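Local coordinates for putative glutathionylspermidine synthase (Methylobacillus flagellatus, PDB 3N6X), which is a putative glutathionylspermidine synthase with a circularly permuted ATP-grasp domain, and so probably joins a carboxylate to an amine at the expense of ATP, at residues E110-P118 with Y326-Y334. Residues are numbered along the deposited sequence; the frame is centred on the assembly and turned at random.
Sequences EIIKAGIVP and YVPEMIRFY
F333 and I111 meet where one end of the short helix 110-113 comes up against helix 327-335. The I111 backbone lies over one face of the phenyl ring, its CA in a CH-pi contact 4.2 Å from the F333 ring centroid, while I111 CG1 lies over the same face, also offset toward the rim. F333 CG stands anti to its own backbone N (chi1 -175°), which carries the ring across to the other segment. There E110 CB lies in the ring plane at the edge, A114 CB packs against CE1, and the I116 CD1 methyl reaches F333 CD1 at 3.5 Å.

With both its torsions extended, I111 sends CD1 past the phenyl ring to Y334 CE2 (3.7 Å) and towards M330 CG of the selenomethionine. Y334 OH, 3.2 Å from I111 CG2, is hydrogen-bonded to D104 OD2, which also takes the backbone N-H of I111, while D104 OD1 takes that of E110; D104 thus ties the start of helix 110-113 to the tyrosine.

Farther along, I116 CG2 rests on E329 CB at 3.6 Å, V117 CG2 approaches Y326 CB, and P118 CD lies 3.5 Å from Y326 CZ. This is side-chain packing of a short helix and its following loop on a second helix, within the circularly permuted ATP-grasp region. Helix 81-105, which supplies D104, also touches helix 327-335 through F101 against M330 and A97 against I331.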
loop_
_atom_site.group_PDB
_atom_site.type_symbol
_atom_site.label_atom_id
_atom_site.label_comp_id
_atom_site.label_asym_id
_atom_site.label_seq_id
_atom_site.Cartn_x
_atom_site.Cartn_y
_atom_site.Cartn_z
ATOM N N GLU A 110 13.223 16.020 -17.811
ATOM C CA GLU A 110 14.674 15.831 -17.885
ATOM C C GLU A 110 15.073 14.357 -18.036
ATOM O O GLU A 110 16.025 14.060 -18.762
ATOM C CB GLU A 110 15.385 16.455 -16.661
ATOM C CG GLU A 110 15.329 17.982 -16.592
ATOM C CD GLU A 110 15.903 18.783 -17.758
ATOM O OE1 GLU A 110 16.684 18.218 -18.561
ATOM O OE2 GLU A 110 15.594 19.995 -17.842
ATOM N N ILE A 111 14.353 13.435 -17.339
ATOM C CA ILE A 111 14.644 11.995 -17.388
ATOM C C ILE A 111 14.350 11.388 -18.776
ATOM O O ILE A 111 14.956 10.382 -19.137
ATOM C CB ILE A 111 13.943 11.219 -16.226
ATOM C CG1 ILE A 111 14.619 9.829 -15.995
ATOM C CG2 ILE A 111 12.404 11.101 -16.465
ATOM C CD1 ILE A 111 14.412 9.174 -14.595
ATOM N N ILE A 112 13.397 11.981 -19.534
ATOM C CA ILE A 112 13.072 11.520 -20.893
ATOM C C ILE A 112 14.145 12.047 -21.872
ATOM O O ILE A 112 14.687 11.270 -22.660
ATOM C CB ILE A 112 11.622 11.904 -21.323
ATOM C CG1 ILE A 112 10.565 11.271 -20.354
ATOM C CG2 ILE A 112 11.360 11.472 -22.780
ATOM C CD1 ILE A 112 9.067 11.748 -20.573
ATOM N N LYS A 113 14.515 13.347 -21.740
ATOM C CA LYS A 113 15.553 13.977 -22.560
ATOM C C LYS A 113 16.915 13.300 -22.361
ATOM O O LYS A 113 17.716 13.273 -23.297
ATOM C CB LYS A 113 15.653 15.489 -22.261
ATOM C CG LYS A 113 14.368 16.248 -22.578
ATOM C CD LYS A 113 14.408 17.686 -22.073
ATOM C CE LYS A 113 13.220 18.475 -22.574
ATOM N NZ LYS A 113 13.131 19.810 -21.923
ATOM N N ALA A 114 17.179 12.753 -21.137
ATOM C CA ALA A 114 18.423 12.041 -20.827
ATOM C C ALA A 114 18.411 10.581 -21.366
ATOM O O ALA A 114 19.411 9.864 -21.229
ATOM C CB ALA A 114 18.690 12.055 -19.325
ATOM N N GLY A 115 17.289 10.177 -21.968
ATOM C CA GLY A 115 17.120 8.852 -22.562
ATOM C C GLY A 115 16.880 7.716 -21.578
ATOM O O GLY A 115 16.714 6.562 -21.998
ATOM N N ILE A 116 16.820 8.029 -20.264
ATOM C CA ILE A 116 16.635 7.026 -19.202
ATOM C C ILE A 116 15.222 6.418 -19.185
ATOM O O ILE A 116 15.075 5.191 -19.106
ATOM C CB ILE A 116 17.118 7.563 -17.829
ATOM C CG1 ILE A 116 18.651 7.715 -17.832
ATOM C CG2 ILE A 116 16.656 6.653 -16.679
ATOM C CD1 ILE A 116 19.141 8.899 -17.164
ATOM N N VAL A 117 14.194 7.257 -19.305
ATOM C CA VAL A 117 12.818 6.776 -19.419
ATOM C C VAL A 117 12.358 7.048 -20.845
ATOM O O VAL A 117 12.497 8.172 -21.320
ATOM C CB VAL A 117 11.861 7.404 -18.353
ATOM C CG1 VAL A 117 10.402 7.044 -18.638
ATOM C CG2 VAL A 117 12.252 6.971 -16.940
ATOM N N PRO A 118 11.899 6.012 -21.585
ATOM C CA PRO A 118 11.448 6.238 -22.977
ATOM C C PRO A 118 10.287 7.217 -23.072
ATOM O O PRO A 118 9.505 7.340 -22.125
ATOM C CB PRO A 118 10.998 4.842 -23.436
ATOM C CG PRO A 118 11.626 3.896 -22.499
ATOM C CD PRO A 118 11.731 4.603 -21.190
ATOM N N TYR A 326 11.291 1.309 -14.113
ATOM C CA TYR A 326 12.237 2.437 -14.164
ATOM C C TYR A 326 12.550 3.046 -12.804
ATOM O O TYR A 326 13.399 3.931 -12.718
ATOM C CB TYR A 326 11.728 3.521 -15.135
ATOM C CG TYR A 326 11.481 2.987 -16.528
ATOM C CD1 TYR A 326 12.539 2.578 -17.338
ATOM C CD2 TYR A 326 10.187 2.849 -17.025
ATOM C CE1 TYR A 326 12.313 2.042 -18.607
ATOM C CE2 TYR A 326 9.951 2.327 -18.295
ATOM C CZ TYR A 326 11.015 1.902 -19.072
ATOM O OH TYR A 326 10.782 1.387 -20.318
ATOM N N VAL A 327 11.872 2.586 -11.742
ATOM C CA VAL A 327 12.043 3.151 -10.400
ATOM C C VAL A 327 13.504 3.138 -9.904
ATOM O O VAL A 327 14.000 4.205 -9.547
ATOM C CB VAL A 327 11.001 2.631 -9.360
ATOM C CG1 VAL A 327 11.220 3.288 -7.998
ATOM C CG2 VAL A 327 9.589 2.901 -9.850
ATOM N N PRO A 328 14.274 2.013 -10.036
ATOM C CA PRO A 328 15.695 2.055 -9.637
ATOM C C PRO A 328 16.495 3.137 -10.378
ATOM O O PRO A 328 17.344 3.791 -9.768
ATOM C CB PRO A 328 16.200 0.641 -9.960
ATOM C CG PRO A 328 15.005 -0.203 -9.932
ATOM C CD PRO A 328 13.881 0.645 -10.446
ATOM N N GLU A 329 16.175 3.373 -11.677
ATOM C CA GLU A 329 16.833 4.412 -12.483
ATOM C C GLU A 329 16.428 5.818 -12.042
ATOM O O GLU A 329 17.235 6.746 -12.169
ATOM C CB GLU A 329 16.561 4.218 -13.989
ATOM C CG GLU A 329 17.355 3.093 -14.641
ATOM C CD GLU A 329 18.842 3.055 -14.338
ATOM O OE1 GLU A 329 19.486 4.128 -14.348
ATOM O OE2 GLU A 329 19.361 1.948 -14.081
HETATM N N MSE A 330 15.168 5.991 -11.521
HETATM C CA MSE A 330 14.732 7.291 -10.972
HETATM C C MSE A 330 15.578 7.636 -9.744
HETATM O O MSE A 330 15.954 8.784 -9.568
HETATM C CB MSE A 330 13.269 7.250 -10.554
HETATM C CG MSE A 330 12.291 7.035 -11.692
HETATM SE SE MSE A 330 10.495 6.745 -10.914
HETATM C CE MSE A 330 9.649 6.062 -12.464
ATOM N N ILE A 331 15.821 6.645 -8.862
ATOM C CA ILE A 331 16.629 6.851 -7.652
ATOM C C ILE A 331 18.052 7.333 -8.037
ATOM O O ILE A 331 18.488 8.368 -7.553
ATOM C CB ILE A 331 16.638 5.590 -6.728
ATOM C CG1 ILE A 331 15.230 5.305 -6.152
ATOM C CG2 ILE A 331 17.683 5.734 -5.598
ATOM C CD1 ILE A 331 14.978 3.825 -5.775
ATOM N N ARG A 332 18.701 6.651 -8.992
ATOM C CA ARG A 332 20.030 7.043 -9.503
ATOM C C ARG A 332 19.997 8.417 -10.151
ATOM O O ARG A 332 20.836 9.246 -9.833
ATOM C CB ARG A 332 20.562 5.997 -10.501
ATOM C CG ARG A 332 20.690 4.616 -9.904
ATOM C CD ARG A 332 21.290 3.629 -10.861
ATOM N NE ARG A 332 21.683 2.412 -10.159
ATOM C CZ ARG A 332 21.040 1.255 -10.249
ATOM N NH1 ARG A 332 20.020 1.117 -11.087
ATOM N NH2 ARG A 332 21.437 0.216 -9.536
ATOM N N PHE A 333 18.991 8.686 -11.016
ATOM C CA PHE A 333 18.889 9.968 -11.728
ATOM C C PHE A 333 18.583 11.170 -10.801
ATOM O O PHE A 333 19.276 12.180 -10.870
ATOM C CB PHE A 333 17.866 9.875 -12.886
ATOM C CG PHE A 333 17.777 11.113 -13.760
ATOM C CD1 PHE A 333 18.732 11.361 -14.750
ATOM C CD2 PHE A 333 16.733 12.025 -13.604
ATOM C CE1 PHE A 333 18.646 12.502 -15.561
ATOM C CE2 PHE A 333 16.651 13.162 -14.414
ATOM C CZ PHE A 333 17.612 13.395 -15.387
ATOM N N TYR A 334 17.546 11.074 -9.962
ATOM C CA TYR A 334 17.133 12.204 -9.126
ATOM C C TYR A 334 17.927 12.380 -7.880
ATOM O O TYR A 334 18.081 13.514 -7.414
ATOM C CB TYR A 334 15.628 12.129 -8.784
ATOM C CG TYR A 334 14.753 12.185 -10.018
ATOM C CD1 TYR A 334 14.681 13.339 -10.795
ATOM C CD2 TYR A 334 14.020 11.076 -10.426
ATOM C CE1 TYR A 334 13.886 13.389 -11.939
ATOM C CE2 TYR A 334 13.268 11.098 -11.593
ATOM C CZ TYR A 334 13.198 12.257 -12.346
ATOM O OH TYR A 334 12.420 12.280 -13.469
#